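Local coordinates for protein pectate lyase (Paenibacillus sp. 0602, PDB 5GT5) that cleaves polygalacturonate and partly methylated pectins by elimination, probably with the help of calcium, as a secreted endo-acting lyase of polysaccharide lyase family 1, at residues Cys167-Ala172 and Ser191-Asp196; Leu130-Leu135 and Trp151-Leu156. The protein carries 1 engineered substitution. All coordinates share one frame; numbering follows the deposited sequence.

Contact 1: Cys167-Ala172 and Ser191-Asp196; sequences CVFNKA and STFKGD. Engineered in segment 167-172: Val168 (natural residue Gly).
Phe169 N gives its hydrogen to Thr192 O at 2.8 Å, and Thr192 N in turn bonds to Cys167 O at 2.9 Å. Phe169 O receives Lys194 N, which lies nearly along the C=O axis at 167°. Before the Thr192 N bond to Cys167 O, Cys167 N bonds to the side-chain OG of Ser191 at 3.1 Å. Ser191 OG also hydrogen-bonds to Ser189 O, just before the segment. Past the other end the backbones part, and a water donates to both Asn170 O and Lys194 O, bridging them. The two segments run parallel, with Val168 beside Thr192 and Phe169 beside Phe193. This is the stacking of successive turns in the right-handed parallel beta-helix of the pectate lyases. Residues at equal positions on neighbouring turns line up, and here two phenylalanines do so on the inward side. Their rings lie side by side with planes 2° apart. They are slid so far that they barely overlap, and the centroids are 4.9 Å apart. The closest atoms are Phe169 CD1 and Phe193 CE2, at 3.3 Å. In both residues CG stands anti to the carbonyl carbon (chi1 -59° in Phe169), which sets both CG atoms off in the same direction. The Phe169 ring also stacks on that of Phe132. An alanine in place of Phe169 would probably open a gap between Phe132 and Phe193 and let the Phe193 ring shift. On the other side of the sheet, CG2 of the engineered Val168 meets Thr192 CB at 3.9 Å. Lys194 runs out extended beside Asn170, and its CE lies 3.3 Å from Asn170 OD1. Asn170 ND2 hydrogen-bonds to Phe132 O and Glu131 OE2 on the neighbouring strand 131-133.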
ATOM      1  N   CYS A 167     -13.844  -5.712 -17.261  1.00  6.23           N
ATOM      2  CA  CYS A 167     -13.775  -7.155 -17.432  1.00  6.19           C
ATOM      3  C   CYS A 167     -15.162  -7.761 -17.407  1.00  6.30           C
ATOM      4  O   CYS A 167     -16.123  -7.125 -16.959  1.00  6.71           O
ATOM      5  CB  CYS A 167     -12.908  -7.801 -16.339  1.00  4.99           C
ATOM      6  SG  CYS A 167     -11.140  -7.393 -16.492  1.00  6.80           S
ATOM      7  N   VAL A 168     -15.259  -8.979 -17.924  1.00  6.82           N
ATOM      8  CA  VAL A 168     -16.499  -9.755 -17.930  1.00  5.17           C
ATOM      9  C   VAL A 168     -16.244 -11.125 -17.331  1.00  6.63           C
ATOM     10  O   VAL A 168     -15.239 -11.764 -17.665  1.00  8.07           O
ATOM     11  CB  VAL A 168     -17.015  -9.901 -19.346  1.00  6.06           C
ATOM     12  CG1 VAL A 168     -18.250 -10.834 -19.410  1.00  8.31           C
ATOM     13  CG2 VAL A 168     -17.399  -8.584 -19.780  1.00  2.32           C
ATOM     14  N   PHE A 169     -17.147 -11.555 -16.444  1.00  5.20           N
ATOM     15  CA  PHE A 169     -17.027 -12.840 -15.760  1.00  4.73           C
ATOM     16  C   PHE A 169     -18.298 -13.627 -15.988  1.00  8.70           C
ATOM     17  O   PHE A 169     -19.393 -13.085 -15.854  1.00  8.15           O
ATOM     18  CB  PHE A 169     -16.803 -12.621 -14.262  1.00  6.00           C
ATOM     19  CG  PHE A 169     -15.572 -11.825 -13.941  1.00  5.71           C
ATOM     20  CD1 PHE A 169     -15.591 -10.432 -13.986  1.00  5.60           C
ATOM     21  CD2 PHE A 169     -14.388 -12.475 -13.631  1.00  5.31           C
ATOM     22  CE1 PHE A 169     -14.465  -9.698 -13.672  1.00  5.45           C
ATOM     23  CE2 PHE A 169     -13.241 -11.747 -13.326  1.00  7.45           C
ATOM     24  CZ  PHE A 169     -13.275 -10.361 -13.347  1.00  6.96           C
ATOM     25  N   ASN A 170     -18.126 -14.903 -16.329  1.00  5.84           N
ATOM     26  CA  ASN A 170     -19.235 -15.826 -16.551  1.00  5.30           C
ATOM     27  C   ASN A 170     -19.368 -16.753 -15.342  1.00  6.44           C
ATOM     28  O   ASN A 170     -18.907 -16.400 -14.261  1.00  6.73           O
ATOM     29  CB  ASN A 170     -18.989 -16.596 -17.852  1.00  7.50           C
ATOM     30  CG  ASN A 170     -19.053 -15.706 -19.076  1.00  7.94           C
ATOM     31  OD1 ASN A 170     -20.141 -15.500 -19.647  1.00 10.07           O
ATOM     32  ND2 ASN A 170     -17.901 -15.178 -19.502  1.00  7.84           N
ATOM     33  N   LYS A 171     -19.916 -17.948 -15.497  1.00  7.41           N
ATOM     34  CA  LYS A 171     -20.097 -18.831 -14.345  1.00  6.66           C
ATOM     35  C   LYS A 171     -18.758 -19.314 -13.810  1.00  5.99           C
ATOM     36  O   LYS A 171     -17.823 -19.607 -14.570  1.00  6.69           O
ATOM     37  CB  LYS A 171     -20.922 -20.060 -14.754  1.00  9.32           C
ATOM     38  CG  LYS A 171     -22.396 -19.798 -15.000  1.00 12.97           C
ATOM     39  CD  LYS A 171     -23.207 -20.111 -13.791  1.00 14.30           C
ATOM     40  CE  LYS A 171     -23.304 -21.643 -13.532  1.00  8.51           C
ATOM     41  NZ  LYS A 171     -23.952 -21.716 -12.184  1.00  6.90           N
ATOM     42  N   ALA A 172     -18.666 -19.418 -12.492  1.00  6.91           N
ATOM     43  CA  ALA A 172     -17.532 -20.065 -11.855  1.00  6.79           C
ATOM     44  C   ALA A 172     -18.034 -21.054 -10.823  1.00  6.52           C
ATOM     45  O   ALA A 172     -19.067 -20.842 -10.186  1.00  6.69           O
ATOM     46  CB  ALA A 172     -16.606 -19.026 -11.172  1.00  8.50           C
ATOM     47  N   SER A 191     -17.467  -3.387 -14.940  1.00  6.39           N
ATOM     48  CA  SER A 191     -17.367  -4.827 -15.215  1.00  5.61           C
ATOM     49  C   SER A 191     -18.711  -5.521 -15.193  1.00  4.91           C
ATOM     50  O   SER A 191     -19.633  -5.077 -14.504  1.00  7.13           O
ATOM     51  CB  SER A 191     -16.371  -5.511 -14.262  1.00  6.27           C
ATOM     52  OG  SER A 191     -15.053  -4.981 -14.486  1.00  5.07           O
ATOM     53  N   THR A 192     -18.796  -6.597 -15.958  1.00  6.84           N
ATOM     54  CA  THR A 192     -20.016  -7.403 -16.040  1.00  5.51           C
ATOM     55  C   THR A 192     -19.780  -8.756 -15.399  1.00  5.97           C
ATOM     56  O   THR A 192     -18.744  -9.394 -15.654  1.00  7.76           O
ATOM     57  CB  THR A 192     -20.389  -7.606 -17.513  1.00  6.13           C
ATOM     58  OG1 THR A 192     -20.773  -6.326 -18.054  1.00 10.45           O
ATOM     59  CG2 THR A 192     -21.552  -8.598 -17.632  1.00  9.30           C
ATOM     60  N   PHE A 193     -20.729  -9.177 -14.552  1.00  5.69           N
ATOM     61  CA  PHE A 193     -20.741 -10.482 -13.922  1.00  6.22           C
ATOM     62  C   PHE A 193     -22.075 -11.079 -14.306  1.00  7.11           C
ATOM     63  O   PHE A 193     -23.107 -10.490 -13.992  1.00  7.86           O
ATOM     64  CB  PHE A 193     -20.599 -10.307 -12.395  1.00  5.71           C
ATOM     65  CG  PHE A 193     -19.379  -9.508 -11.985  1.00  5.52           C
ATOM     66  CD1 PHE A 193     -19.403  -8.101 -11.992  1.00  5.18           C
ATOM     67  CD2 PHE A 193     -18.206 -10.165 -11.611  1.00  6.41           C
ATOM     68  CE1 PHE A 193     -18.277  -7.373 -11.610  1.00  5.91           C
ATOM     69  CE2 PHE A 193     -17.068  -9.449 -11.256  1.00  7.05           C
ATOM     70  CZ  PHE A 193     -17.081  -8.064 -11.268  1.00  6.43           C
ATOM     71  N   LYS A 194     -22.056 -12.197 -15.030  1.00  6.01           N
ATOM     72  CA  LYS A 194     -23.316 -12.757 -15.548  1.00  6.55           C
ATOM     73  C   LYS A 194     -23.324 -14.260 -15.448  1.00  6.28           C
ATOM     74  O   LYS A 194     -22.300 -14.947 -15.351  1.00  8.43           O
ATOM     75  CB  LYS A 194     -23.568 -12.346 -17.001  1.00 10.52           C
ATOM     76  CG  LYS A 194     -22.498 -12.783 -17.959  1.00  8.95           C
ATOM     77  CD  LYS A 194     -22.794 -12.273 -19.380  1.00 11.58           C
ATOM     78  CE  LYS A 194     -21.683 -12.620 -20.328  1.00 12.27           C
ATOM     79  NZ  LYS A 194     -22.035 -12.151 -21.710  1.00 17.00           N
ATOM     80  N   GLY A 195     -24.535 -14.781 -15.472  1.00  8.39           N
ATOM     81  CA  GLY A 195     -24.735 -16.216 -15.526  1.00 10.48           C
ATOM     82  C   GLY A 195     -24.840 -16.740 -16.940  1.00  9.50           C
ATOM     83  O   GLY A 195     -24.510 -16.056 -17.929  1.00 11.01           O
ATOM     84  N   ASP A 196     -25.268 -17.995 -17.026  1.00  7.33           N
ATOM     85  CA  ASP A 196     -25.448 -18.691 -18.290  1.00  6.88           C
ATOM     86  C   ASP A 196     -26.818 -18.333 -18.882  1.00  7.80           C
ATOM     87  O   ASP A 196     -27.803 -18.242 -18.158  1.00  9.62           O
ATOM     88  CB  ASP A 196     -25.386 -20.198 -17.983  1.00  6.56           C
ATOM     89  CG  ASP A 196     -25.382 -21.074 -19.245  1.00  5.97           C
ATOM     90  OD1 ASP A 196     -24.285 -21.413 -19.742  1.00  7.63           O
ATOM     91  OD2 ASP A 196     -26.476 -21.478 -19.685  1.00  7.79           O
TER
HETATM   92  O   HOH W   1     -20.812 -14.613 -13.001  1.00 14.33           O

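Contact 2: Leu130-Leu135 and Trp151-Leu156; sequences LEFDEL and WDYITL
Trp151 meets Leu135 in two ways. The six-membered ring of the indole brings CE3 to Leu135 O at 3.4 Å, with the oxygen at the ring edge. Trp151 CB lies 3.8 Å from Leu135 CG. The indole NE1 bonds to Asn78 O, outside the contact. Asp152 adds its backbone: its O lies 3.6 Å from Leu135 CD2. Its side chain starts away from residues 130-135 and comes close to Asp174 and Asp178. These three aspartates are the probable calcium ligands, as in close relatives, and Asp152 OD1 also bonds to Gly175 N.

Tyr153 and Leu135 carry most of the contact. Phe132 CB sits over one face of the Tyr153 ring, a CH-pi contact with 3.7 Å to the centroid and 22° off the ring normal. The Phe132 ring itself is oblique to the tyrosine, with planes 59° apart. Leu135 passes the tyrosine in the opposite direction, its CB 3.4 Å from Tyr153 CE1. Leu135 CG is anti to the backbone N (chi1 -161°), which carries it toward Trp151 CB. At the far end of the ring, Tyr153 OH comes within 3.2 Å of Asp133 CA and makes a weak hydrogen bond to Lys171 O. The turn there is tied by Glu134 N bonding to Asp133 OD1 at 2.8 Å, from above the carboxylate plane.

Ile154 closes the walk. Its CD1 touches Phe132 CZ at 4.0 Å, and the two side chains cross at about a right angle. The segments run nearly antiparallel without backbone pairing, and no clear hydrogen bond joins them. Cohesion across this contact is therefore mainly apolar and aromatic, with the acidic group of Asp152 turned toward the probable calcium site instead.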
ATOM      1  N   LEU A 130     -10.598  -7.903 -20.160  1.00  6.09           N
ATOM      2  CA  LEU A 130     -10.517  -9.348 -20.339  1.00  6.36           C
ATOM      3  C   LEU A 130     -11.823  -9.995 -19.938  1.00  6.03           C
ATOM      4  O   LEU A 130     -12.506  -9.538 -18.992  1.00  6.88           O
ATOM      5  CB  LEU A 130      -9.402  -9.929 -19.501  1.00  7.48           C
ATOM      6  CG  LEU A 130      -8.040  -9.463 -19.971  1.00  6.73           C
ATOM      7  CD1 LEU A 130      -7.050  -9.737 -18.874  1.00 10.20           C
ATOM      8  CD2 LEU A 130      -7.676 -10.244 -21.228  1.00  9.21           C
ATOM      9  N   GLU A 131     -12.201 -11.044 -20.665  1.00  6.10           N
ATOM     10  CA  GLU A 131     -13.363 -11.859 -20.331  1.00  8.43           C
ATOM     11  C   GLU A 131     -12.880 -13.200 -19.791  1.00  8.86           C
ATOM     12  O   GLU A 131     -11.924 -13.785 -20.303  1.00 10.78           O
ATOM     13  CB  GLU A 131     -14.285 -12.047 -21.540  1.00  7.23           C
ATOM     14  CG  GLU A 131     -15.469 -12.990 -21.220  1.00  6.03           C
ATOM     15  CD  GLU A 131     -16.585 -12.916 -22.233  1.00  9.65           C
ATOM     16  OE1 GLU A 131     -16.464 -12.222 -23.262  1.00 14.21           O
ATOM     17  OE2 GLU A 131     -17.611 -13.594 -22.007  1.00 10.07           O
ATOM     18  N   PHE A 132     -13.529 -13.659 -18.729  1.00  5.77           N
ATOM     19  CA  PHE A 132     -13.179 -14.863 -18.020  1.00  6.87           C
ATOM     20  C   PHE A 132     -14.326 -15.853 -18.156  1.00  7.22           C
ATOM     21  O   PHE A 132     -15.489 -15.519 -17.874  1.00  7.48           O
ATOM     22  CB  PHE A 132     -12.930 -14.532 -16.547  1.00  7.61           C
ATOM     23  CG  PHE A 132     -11.770 -13.609 -16.343  1.00  7.42           C
ATOM     24  CD1 PHE A 132     -11.920 -12.235 -16.457  1.00  6.14           C
ATOM     25  CD2 PHE A 132     -10.523 -14.125 -16.054  1.00  8.07           C
ATOM     26  CE1 PHE A 132     -10.785 -11.381 -16.292  1.00  8.33           C
ATOM     27  CE2 PHE A 132      -9.433 -13.304 -15.847  1.00  9.26           C
ATOM     28  CZ  PHE A 132      -9.549 -11.934 -15.992  1.00  7.74           C
ATOM     29  N   ASP A 133     -14.012 -17.066 -18.619  1.00  7.04           N
ATOM     30  CA  ASP A 133     -15.073 -18.020 -18.944  1.00  6.23           C
ATOM     31  C   ASP A 133     -14.602 -19.455 -18.767  1.00  6.01           C
ATOM     32  O   ASP A 133     -13.384 -19.727 -18.699  1.00  6.36           O
ATOM     33  CB  ASP A 133     -15.581 -17.808 -20.394  1.00  8.19           C
ATOM     34  CG  ASP A 133     -16.993 -18.330 -20.628  1.00  9.57           C
ATOM     35  OD1 ASP A 133     -17.657 -18.823 -19.694  1.00  9.39           O
ATOM     36  OD2 ASP A 133     -17.428 -18.248 -21.808  1.00 12.36           O
ATOM     37  N   GLU A 134     -15.582 -20.363 -18.703  1.00  6.88           N
ATOM     38  CA  GLU A 134     -15.365 -21.814 -18.691  1.00  6.72           C
ATOM     39  C   GLU A 134     -14.533 -22.288 -17.505  1.00  7.44           C
ATOM     40  O   GLU A 134     -13.466 -22.896 -17.643  1.00  7.77           O
ATOM     41  CB  GLU A 134     -14.830 -22.294 -20.060  1.00  6.77           C
ATOM     42  CG  GLU A 134     -15.786 -21.911 -21.187  1.00  8.24           C
ATOM     43  CD  GLU A 134     -15.432 -22.496 -22.558  1.00  8.80           C
ATOM     44  OE1 GLU A 134     -14.484 -23.304 -22.683  1.00 10.44           O
ATOM     45  OE2 GLU A 134     -16.125 -22.085 -23.513  1.00 13.54           O
ATOM     46  N   LEU A 135     -15.047 -21.943 -16.331  1.00  6.60           N
ATOM     47  CA  LEU A 135     -14.446 -22.319 -15.054  1.00  7.14           C
ATOM     48  C   LEU A 135     -15.543 -22.775 -14.083  1.00  5.35           C
ATOM     49  O   LEU A 135     -15.389 -22.644 -12.857  1.00  6.29           O
ATOM     50  CB  LEU A 135     -13.623 -21.159 -14.457  1.00  7.40           C
ATOM     51  CG  LEU A 135     -12.601 -21.563 -13.379  1.00  7.40           C
ATOM     52  CD1 LEU A 135     -11.487 -22.446 -13.950  1.00 11.99           C
ATOM     53  CD2 LEU A 135     -11.986 -20.339 -12.747  1.00  9.61           C
ATOM     54  N   TRP A 151     -12.407 -23.504  -7.536  1.00  7.79           N
ATOM     55  CA  TRP A 151     -12.045 -22.698  -8.697  1.00  6.60           C
ATOM     56  C   TRP A 151     -12.694 -21.325  -8.658  1.00  6.77           C
ATOM     57  O   TRP A 151     -13.936 -21.237  -8.622  1.00  7.67           O
ATOM     58  CB  TRP A 151     -12.515 -23.372  -9.990  1.00  9.06           C
ATOM     59  CG  TRP A 151     -12.022 -24.762 -10.311  1.00  7.02           C
ATOM     60  CD1 TRP A 151     -10.901 -25.413  -9.830  1.00  7.81           C
ATOM     61  CD2 TRP A 151     -12.650 -25.658 -11.230  1.00  6.24           C
ATOM     62  NE1 TRP A 151     -10.803 -26.667 -10.417  1.00  6.61           N
ATOM     63  CE2 TRP A 151     -11.867 -26.839 -11.262  1.00  6.81           C
ATOM     64  CE3 TRP A 151     -13.803 -25.584 -12.020  1.00  7.94           C
ATOM     65  CZ2 TRP A 151     -12.191 -27.924 -12.086  1.00  7.21           C
ATOM     66  CZ3 TRP A 151     -14.132 -26.663 -12.823  1.00  9.11           C
ATOM     67  CH2 TRP A 151     -13.342 -27.828 -12.830  1.00  7.56           C
ATOM     68  N   ASP A 152     -11.889 -20.261  -8.661  1.00  5.83           N
ATOM     69  CA  ASP A 152     -12.365 -18.878  -8.650  1.00  7.14           C
ATOM     70  C   ASP A 152     -11.677 -18.165  -9.785  1.00  6.88           C
ATOM     71  O   ASP A 152     -10.517 -18.476 -10.079  1.00  9.24           O
ATOM     72  CB  ASP A 152     -11.965 -18.198  -7.329  1.00  7.58           C
ATOM     73  CG  ASP A 152     -12.193 -19.093  -6.128  1.00 10.59           C
ATOM     74  OD1 ASP A 152     -13.321 -19.143  -5.646  1.00  9.06           O
ATOM     75  OD2 ASP A 152     -11.228 -19.737  -5.661  1.00 17.46           O
ATOM     76  N   TYR A 153     -12.309 -17.209 -10.459  1.00  6.48           N
ATOM     77  CA  TYR A 153     -11.598 -16.557 -11.551  1.00  5.64           C
ATOM     78  C   TYR A 153     -10.394 -15.747 -11.066  1.00  7.16           C
ATOM     79  O   TYR A 153      -9.319 -15.845 -11.625  1.00  6.43           O
ATOM     80  CB  TYR A 153     -12.522 -15.666 -12.373  1.00  7.39           C
ATOM     81  CG  TYR A 153     -13.425 -16.408 -13.296  1.00  6.47           C
ATOM     82  CD1 TYR A 153     -12.886 -17.159 -14.355  1.00  5.63           C
ATOM     83  CD2 TYR A 153     -14.797 -16.316 -13.180  1.00  7.22           C
ATOM     84  CE1 TYR A 153     -13.727 -17.829 -15.227  1.00  7.28           C
ATOM     85  CE2 TYR A 153     -15.644 -16.983 -14.059  1.00  6.56           C
ATOM     86  CZ  TYR A 153     -15.087 -17.715 -15.077  1.00  6.10           C
ATOM     87  OH  TYR A 153     -15.938 -18.394 -15.932  1.00  8.50           O
ATOM     88  N   ILE A 154     -10.593 -14.912 -10.055  1.00  4.83           N
ATOM     89  CA  ILE A 154      -9.484 -14.102  -9.518  1.00  6.17           C
ATOM     90  C   ILE A 154      -9.575 -14.127  -8.006  1.00  6.64           C
ATOM     91  O   ILE A 154     -10.657 -13.881  -7.437  1.00  6.65           O
ATOM     92  CB  ILE A 154      -9.537 -12.642  -9.996  1.00  5.56           C
ATOM     93  CG1 ILE A 154      -9.450 -12.585 -11.521  1.00  6.56           C
ATOM     94  CG2 ILE A 154      -8.398 -11.829  -9.367  1.00  7.20           C
ATOM     95  CD1 ILE A 154      -9.600 -11.157 -12.093  1.00  7.03           C
ATOM     96  N   THR A 155      -8.455 -14.431  -7.352  1.00  4.57           N
ATOM     97  CA  THR A 155      -8.321 -14.355  -5.887  1.00  5.07           C
ATOM     98  C   THR A 155      -7.178 -13.426  -5.617  1.00  6.08           C
ATOM     99  O   THR A 155      -6.091 -13.550  -6.221  1.00  8.69           O
ATOM    100  CB  THR A 155      -8.048 -15.713  -5.261  1.00  6.14           C
ATOM    101  OG1 THR A 155      -9.126 -16.606  -5.611  1.00 10.98           O
ATOM    102  CG2 THR A 155      -8.030 -15.633  -3.764  1.00  8.12           C
ATOM    103  N   LEU A 156      -7.404 -12.481  -4.720  1.00  5.82           N
ATOM    104  CA  LEU A 156      -6.361 -11.555  -4.308  1.00  6.23           C
ATOM    105  C   LEU A 156      -5.973 -11.892  -2.871  1.00  7.66           C
ATOM    106  O   LEU A 156      -6.829 -11.970  -1.990  1.00  8.09           O
ATOM    107  CB  LEU A 156      -6.870 -10.125  -4.385  1.00  6.89           C
ATOM    108  CG  LEU A 156      -7.604  -9.756  -5.682  1.00  7.28           C
ATOM    109  CD1 LEU A 156      -8.143  -8.342  -5.558  1.00  9.45           C
ATOM    110  CD2 LEU A 156      -6.670  -9.870  -6.873  1.00  6.80           C
TER

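Overall arrangement
From the N terminus, the chain first passes residues 130-135. A loop without helix or strand follows, and contact 2 closes it at residues 151-156. The chain then runs through strands 154-157 and 160-165 to strand 168-169. Contact 1 closes one further turn of the beta-helix at residues 191-196. The contacts are in series and neither nest nor cross. They meet because strand 131-133 neighbours strand 168-169, which neighbours strand 184-194, and Val168 O bonds to Phe132 N. Contact 2 joins this wall to the strand 154-157 sheet. Asp152 belongs to contact 2, while its probable calcium partners Asp174 and Asp178 lie between the segments of contact 1, Asp178 on strand 177-180.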